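6-O-methylguanine DNA methyltransferase (Enterococcus faecalis, PDB 2B6C) is of unknown function but probably takes part in the repair of alkylated DNA. Local coordinates at residues K42-E47 and I76-Q81; W51-L56 and Q84-E89. All coordinates share one frame; numbering follows the deposited sequence.

Contact 1 (K42-E47 and I76-Q81); sequences KQLLKE and IDLALQ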
loop_
_atom_site.group_PDB
_atom_site.type_symbol
_atom_site.label_atom_id
_atom_site.label_comp_id
_atom_site.label_asym_id
_atom_site.label_seq_id
_atom_site.Cartn_x
_atom_site.Cartn_y
_atom_site.Cartn_z
ATOM N N LYS B 42 -15.512 -0.901 -2.877
ATOM C CA LYS B 42 -14.484 -1.237 -1.909
ATOM C C LYS B 42 -14.109 -2.725 -1.910
ATOM O O LYS B 42 -12.927 -3.043 -1.999
ATOM C CB LYS B 42 -14.842 -0.763 -0.492
ATOM C CG LYS B 42 -13.663 -0.828 0.496
ATOM C CD LYS B 42 -14.136 -0.643 1.947
ATOM C CE LYS B 42 -13.463 -1.653 2.906
ATOM N NZ LYS B 42 -13.947 -1.518 4.338
ATOM N N GLN B 43 -15.096 -3.619 -1.859
ATOM C CA GLN B 43 -14.766 -5.030 -1.788
ATOM C C GLN B 43 -14.192 -5.562 -3.099
ATOM O O GLN B 43 -13.293 -6.377 -3.065
ATOM C CB GLN B 43 -15.923 -5.896 -1.264
ATOM C CG GLN B 43 -16.352 -5.604 0.194
ATOM C CD GLN B 43 -15.198 -5.503 1.203
ATOM O OE1 GLN B 43 -14.970 -4.444 1.796
ATOM N NE2 GLN B 43 -14.475 -6.603 1.399
ATOM N N LEU B 44 -14.660 -5.079 -4.244
ATOM C CA LEU B 44 -14.050 -5.483 -5.495
ATOM C C LEU B 44 -12.591 -5.026 -5.552
ATOM O O LEU B 44 -11.721 -5.773 -6.019
ATOM C CB LEU B 44 -14.852 -4.936 -6.710
ATOM C CG LEU B 44 -14.186 -5.091 -8.077
ATOM C CD1 LEU B 44 -14.454 -6.474 -8.618
ATOM C CD2 LEU B 44 -14.763 -4.035 -8.976
ATOM N N LEU B 45 -12.319 -3.801 -5.091
ATOM C CA LEU B 45 -10.959 -3.290 -5.121
ATOM C C LEU B 45 -10.068 -4.134 -4.196
ATOM O O LEU B 45 -8.923 -4.412 -4.530
ATOM C CB LEU B 45 -10.904 -1.789 -4.779
ATOM C CG LEU B 45 -11.619 -0.890 -5.815
ATOM C CD1 LEU B 45 -11.609 0.569 -5.358
ATOM C CD2 LEU B 45 -11.011 -0.984 -7.202
ATOM N N LYS B 46 -10.605 -4.524 -3.043
ATOM C CA LYS B 46 -9.874 -5.362 -2.098
ATOM C C LYS B 46 -9.486 -6.712 -2.714
ATOM O O LYS B 46 -8.349 -7.143 -2.599
ATOM C CB LYS B 46 -10.690 -5.555 -0.813
ATOM C CG LYS B 46 -10.181 -6.650 0.132
ATOM C CD LYS B 46 -11.137 -6.879 1.319
ATOM C CE LYS B 46 -11.182 -5.697 2.265
ATOM N NZ LYS B 46 -11.757 -6.055 3.603
ATOM N N GLU B 47 -10.427 -7.395 -3.365
ATOM C CA GLU B 47 -10.118 -8.723 -3.898
ATOM C C GLU B 47 -9.237 -8.662 -5.149
ATOM O O GLU B 47 -8.569 -9.630 -5.468
ATOM C CB GLU B 47 -11.385 -9.592 -4.090
ATOM C CG GLU B 47 -11.897 -9.764 -5.520
ATOM C CD GLU B 47 -12.770 -11.006 -5.704
ATOM O OE1 GLU B 47 -13.239 -11.560 -4.682
ATOM O OE2 GLU B 47 -12.989 -11.430 -6.868
ATOM N N ILE B 76 -10.082 2.482 -13.608
ATOM C CA ILE B 76 -8.878 3.256 -13.237
ATOM C C ILE B 76 -8.546 3.049 -11.750
ATOM O O ILE B 76 -7.364 2.986 -11.374
ATOM C CB ILE B 76 -9.003 4.765 -13.603
ATOM C CG1 ILE B 76 -9.301 4.883 -15.106
ATOM C CG2 ILE B 76 -7.683 5.495 -13.246
ATOM C CD1 ILE B 76 -9.712 6.289 -15.655
ATOM N N ASP B 77 -9.582 2.898 -10.912
ATOM C CA ASP B 77 -9.374 2.557 -9.488
ATOM C C ASP B 77 -8.707 1.182 -9.351
ATOM O O ASP B 77 -7.875 0.992 -8.491
ATOM C CB ASP B 77 -10.693 2.576 -8.678
ATOM C CG ASP B 77 -11.100 3.970 -8.236
ATOM O OD1 ASP B 77 -10.277 4.930 -8.317
ATOM O OD2 ASP B 77 -12.268 4.113 -7.806
ATOM N N LEU B 78 -9.077 0.231 -10.202
ATOM C CA LEU B 78 -8.419 -1.080 -10.182
ATOM C C LEU B 78 -6.914 -0.977 -10.459
ATOM O O LEU B 78 -6.091 -1.644 -9.803
ATOM C CB LEU B 78 -9.057 -2.062 -11.179
ATOM C CG LEU B 78 -10.428 -2.589 -10.754
ATOM C CD1 LEU B 78 -11.124 -3.256 -11.941
ATOM C CD2 LEU B 78 -10.281 -3.602 -9.619
ATOM N N ALA B 79 -6.576 -0.132 -11.419
ATOM C CA ALA B 79 -5.209 0.127 -11.782
ATOM C C ALA B 79 -4.507 0.893 -10.667
ATOM O O ALA B 79 -3.414 0.524 -10.234
ATOM C CB ALA B 79 -5.153 0.902 -13.128
ATOM N N LEU B 80 -5.140 1.952 -10.184
ATOM C CA LEU B 80 -4.576 2.743 -9.092
ATOM C C LEU B 80 -4.293 1.920 -7.820
ATOM O O LEU B 80 -3.249 2.065 -7.196
ATOM C CB LEU B 80 -5.535 3.866 -8.733
ATOM C CG LEU B 80 -5.265 5.214 -9.356
ATOM C CD1 LEU B 80 -6.594 5.976 -9.320
ATOM C CD2 LEU B 80 -4.175 5.892 -8.485
ATOM N N GLN B 81 -5.251 1.085 -7.430
ATOM C CA GLN B 81 -5.107 0.219 -6.248
ATOM C C GLN B 81 -4.001 -0.831 -6.363
ATOM O O GLN B 81 -3.469 -1.277 -5.357
ATOM C CB GLN B 81 -6.438 -0.491 -5.937
ATOM C CG GLN B 81 -7.540 0.423 -5.388
ATOM C CD GLN B 81 -7.057 1.517 -4.425
ATOM O OE1 GLN B 81 -6.847 2.676 -4.824
ATOM N NE2 GLN B 81 -6.900 1.161 -3.160
#
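L45 and L78 meet through single methyl groups: CD2 of L45 lies 3.6 Å from CD2 of L78, the shortest approach between the two helical segments, and the two side chains run obliquely to one another. CD2 of L45 also comes 3.9 Å from CG of L78, so one branch of L45 rests against the outer half of its partner. The first torsion of L45 (chi1 -65°) sets its CG beside the backbone N and anti to the carbonyl carbon. L44 adds a looser apolar contact, its CG 4.5 Å from the same CD2 of L78. CD2 of L45 comes close to the backbone of the facing helix as well, 3.8 Å from N of L78.

The helices 34-48 and 69-81 that carry these residues belong to the all-helical fold of the AlkD-like DNA alkylation repair family. Locally their axes approach to 9.8 Å and cross at -44°, with their N-to-C directions closer to parallel than antiparallel. Helix 53-65 lies next to the leucines, where I60 touches L78, and Y63 touches both L44 and L78.

The remaining contacts set L45 against the aliphatic parts of two polar residues. Its CD1 is 4.0 Å from CB of D77. The carboxylate of D77 is engaged in a salt bridge with R37, on the same helix as L45, which adds an ionic tie between the two helices next to the leucine pair. Q81 crosses L45 at about a right angle and contributes its CG, 4.1 Å from CD1 of L45. Beyond this apolar patch, in one of two modelled conformers of K46, NZ donates a hydrogen bond to the backbone O of L120 of the second subunit.

Contact 2 (W51-L56 and Q84-E89); sequences WPKEKL and QRFSLE. With SO4 (sulfate ion), chain D.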
loop_
_atom_site.group_PDB
_atom_site.type_symbol
_atom_site.label_atom_id
_atom_site.label_comp_id
_atom_site.label_asym_id
_atom_site.label_seq_id
_atom_site.Cartn_x
_atom_site.Cartn_y
_atom_site.Cartn_z
ATOM N N TRP B 51 -5.971 -11.198 -7.530
ATOM C CA TRP B 51 -6.142 -11.753 -8.867
ATOM C C TRP B 51 -4.801 -11.966 -9.548
ATOM O O TRP B 51 -3.896 -11.141 -9.397
ATOM C CB TRP B 51 -7.017 -10.871 -9.779
ATOM C CG TRP B 51 -8.421 -10.616 -9.289
ATOM C CD1 TRP B 51 -9.170 -11.383 -8.400
ATOM C CD2 TRP B 51 -9.270 -9.543 -9.697
ATOM N NE1 TRP B 51 -10.415 -10.800 -8.209
ATOM C CE2 TRP B 51 -10.505 -9.686 -8.999
ATOM C CE3 TRP B 51 -9.096 -8.447 -10.550
ATOM C CZ2 TRP B 51 -11.550 -8.770 -9.142
ATOM C CZ3 TRP B 51 -10.131 -7.557 -10.696
ATOM C CH2 TRP B 51 -11.338 -7.710 -9.984
ATOM N N PRO B 52 -4.686 -13.069 -10.323
ATOM C CA PRO B 52 -3.537 -13.225 -11.210
ATOM C C PRO B 52 -3.463 -11.995 -12.104
ATOM O O PRO B 52 -4.499 -11.350 -12.383
ATOM C CB PRO B 52 -3.863 -14.487 -12.000
ATOM C CG PRO B 52 -4.832 -15.278 -11.050
ATOM C CD PRO B 52 -5.642 -14.199 -10.414
ATOM N N LYS B 53 -2.247 -11.625 -12.486
ATOM C CA LYS B 53 -2.025 -10.455 -13.327
ATOM C C LYS B 53 -2.933 -10.454 -14.563
ATOM O O LYS B 53 -3.509 -9.423 -14.915
ATOM C CB LYS B 53 -0.547 -10.368 -13.748
ATOM C CG LYS B 53 -0.173 -9.094 -14.574
ATOM C CD LYS B 53 -0.535 -7.756 -13.862
ATOM C CE LYS B 53 0.214 -7.529 -12.540
ATOM N NZ LYS B 53 1.702 -7.451 -12.753
ATOM N N GLU B 54 -3.050 -11.599 -15.226
ATOM C CA GLU B 54 -3.848 -11.667 -16.456
ATOM C C GLU B 54 -5.317 -11.334 -16.176
ATOM O O GLU B 54 -5.943 -10.584 -16.932
ATOM C CB GLU B 54 -3.734 -13.040 -17.128
ATOM C CG GLU B 54 -4.215 -13.031 -18.599
ATOM C CD GLU B 54 -4.156 -14.434 -19.255
ATOM O OE1 GLU B 54 -4.181 -15.460 -18.523
ATOM O OE2 GLU B 54 -4.098 -14.523 -20.514
ATOM N N LYS B 55 -5.851 -11.880 -15.085
ATOM C CA LYS B 55 -7.216 -11.581 -14.686
ATOM C C LYS B 55 -7.376 -10.080 -14.417
ATOM O O LYS B 55 -8.360 -9.491 -14.865
ATOM C CB LYS B 55 -7.660 -12.439 -13.483
ATOM C CG LYS B 55 -9.120 -12.188 -13.088
ATOM C CD LYS B 55 -9.580 -13.097 -11.951
ATOM C CE LYS B 55 -10.977 -12.695 -11.497
ATOM N NZ LYS B 55 -11.470 -13.627 -10.434
ATOM N N LEU B 56 -6.409 -9.473 -13.698
ATOM C CA LEU B 56 -6.451 -8.048 -13.370
ATOM C C LEU B 56 -6.526 -7.176 -14.632
ATOM O O LEU B 56 -7.356 -6.271 -14.707
ATOM C CB LEU B 56 -5.274 -7.625 -12.468
ATOM C CG LEU B 56 -5.158 -6.127 -12.072
ATOM C CD1 LEU B 56 -6.439 -5.554 -11.401
ATOM C CD2 LEU B 56 -3.920 -5.891 -11.219
ATOM N N GLN B 84 1.523 -0.846 -7.546
ATOM C CA GLN B 84 2.755 -1.550 -7.200
ATOM C C GLN B 84 3.001 -2.848 -7.965
ATOM O O GLN B 84 4.153 -3.254 -8.106
ATOM C CB GLN B 84 2.799 -1.846 -5.706
ATOM C CG GLN B 84 2.935 -0.614 -4.899
ATOM C CD GLN B 84 3.321 -0.909 -3.473
ATOM O OE1 GLN B 84 2.472 -1.225 -2.631
ATOM N NE2 GLN B 84 4.610 -0.781 -3.184
ATOM N N ARG B 85 1.928 -3.475 -8.443
ATOM C CA ARG B 85 1.977 -4.744 -9.165
ATOM C C ARG B 85 2.444 -4.644 -10.625
ATOM O O ARG B 85 2.800 -5.661 -11.235
ATOM C CB ARG B 85 0.601 -5.437 -9.121
ATOM C CG ARG B 85 0.135 -5.811 -7.695
ATOM C CD ARG B 85 -1.196 -6.585 -7.759
ATOM N NE ARG B 85 -1.023 -7.804 -8.539
ATOM C CZ ARG B 85 -1.987 -8.605 -8.974
ATOM N NH1 ARG B 85 -3.268 -8.355 -8.710
ATOM N NH2 ARG B 85 -1.660 -9.672 -9.684
ATOM N N PHE B 86 2.452 -3.428 -11.187
ATOM C CA PHE B 86 2.820 -3.286 -12.594
ATOM C C PHE B 86 4.304 -3.039 -12.830
ATOM O O PHE B 86 4.901 -2.170 -12.202
ATOM C CB PHE B 86 1.990 -2.201 -13.281
ATOM C CG PHE B 86 0.532 -2.390 -13.113
ATOM C CD1 PHE B 86 -0.110 -3.477 -13.727
ATOM C CD2 PHE B 86 -0.208 -1.512 -12.338
ATOM C CE1 PHE B 86 -1.458 -3.684 -13.555
ATOM C CE2 PHE B 86 -1.598 -1.722 -12.157
ATOM C CZ PHE B 86 -2.197 -2.799 -12.775
ATOM N N SER B 87 4.866 -3.792 -13.775
ATOM C CA SER B 87 6.202 -3.533 -14.294
ATOM C C SER B 87 6.167 -2.340 -15.245
ATOM O O SER B 87 5.087 -1.873 -15.614
ATOM C CB SER B 87 6.681 -4.750 -15.063
ATOM O OG SER B 87 5.782 -4.978 -16.128
ATOM N N LEU B 88 7.345 -1.854 -15.638
ATOM C CA LEU B 88 7.445 -0.794 -16.623
ATOM C C LEU B 88 6.654 -1.122 -17.876
ATOM O O LEU B 88 5.933 -0.282 -18.375
ATOM C CB LEU B 88 8.906 -0.505 -16.998
ATOM C CG LEU B 88 9.173 0.519 -18.133
ATOM C CD1 LEU B 88 8.582 1.901 -17.839
ATOM C CD2 LEU B 88 10.680 0.617 -18.357
ATOM N N GLU B 89 6.810 -2.341 -18.383
ATOM C CA GLU B 89 6.178 -2.741 -19.644
ATOM C C GLU B 89 4.649 -2.715 -19.567
ATOM O O GLU B 89 3.976 -2.329 -20.549
ATOM C CB GLU B 89 6.722 -4.101 -20.126
ATOM C CG GLU B 89 7.551 -4.892 -19.066
ATOM C CD GLU B 89 8.915 -4.276 -18.730
ATOM O OE1 GLU B 89 9.287 -4.262 -17.533
ATOM O OE2 GLU B 89 9.624 -3.809 -19.664
HETATM S S SO4 D . -0.017 -14.761 -11.068
HETATM O O1 SO4 D . -1.160 -15.661 -10.860
HETATM O O2 SO4 D . 1.129 -15.589 -11.418
HETATM O O3 SO4 D . 0.168 -14.058 -9.800
HETATM O O4 SO4 D . -0.157 -13.808 -12.171
HETATM O O HOH W 1 1.690 -8.727 -9.514
#
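R85 reaches across to W51 with its guanidinium group, and both terminal nitrogens meet one carbonyl oxygen. NH2 donates to W51 O over 2.7 Å, nearly in line with the C=O bond, although the oxygen is tilted 19° out of the guanidinium plane; NH1 makes a weak second bond to that oxygen. Water 1 lies in the plane at the guanidinium edge and accepts from NE at 3.0 Å. Over one face sits L56, whose CD2 approaches NH1 to 3.6 Å, the two side chains meeting tip to tip.

K53 slides past R85 in the opposite direction. Its CG is anti to the backbone N (chi1 -176°), and the chain then bends at each of the next three torsions. NZ arrives above the carbonyl plane of R85 and donates a 2.6 Å hydrogen bond to R85 O. E90 forms a salt bridge with the same ammonium and would offset some of the repulsion expected from the nearby guanidinium. The exchange is thus reciprocal: each basic side chain holds a backbone carbonyl of the opposite segment.

F86 flanks the pair, with L56 crossing it at about a right angle and placing CD2 3.9 Å from CZ; CD of K53 approaches the ring obliquely.

P52 is the N-cap residue of helix 53-65. At that helix start K53 N donates to O4 of a sulfate over 3.0 Å; this ion, probably from the crystallisation liquor, also binds K53 N of the second subunit, and R85 packs on R85 of that subunit. The contact joins the start of helix 53-65 to the linker between helices 69-81 and 88-94, with F86 stacked edge-to-face on F94 and F86 O accepting a hydrogen bond from NE1 of W117 of helix 104-120.

In the fold
Contact 1 is a surface contact between the bodies of helices 34-48 and 69-81, whereas contact 2 is more buried. Helix 69-81 carries one side of contact 1 and leads into the linker of contact 2. Their segments alternate along the chain, and their centres lie 13 Å apart. Between them W51 is a shared element: its ring packs on L44 and L78 of contact 1, while its carbonyl serves contact 2. A79 and F86 also touch. The chemistry follows the setting: helix faces meet mainly through leucine methyls, but the linker and helix start offer backbone carbonyls, which basic side chains bind. Contact 2 lies at the interface with the second subunit, whereas contact 1 reaches it through K46, outside the touching residues.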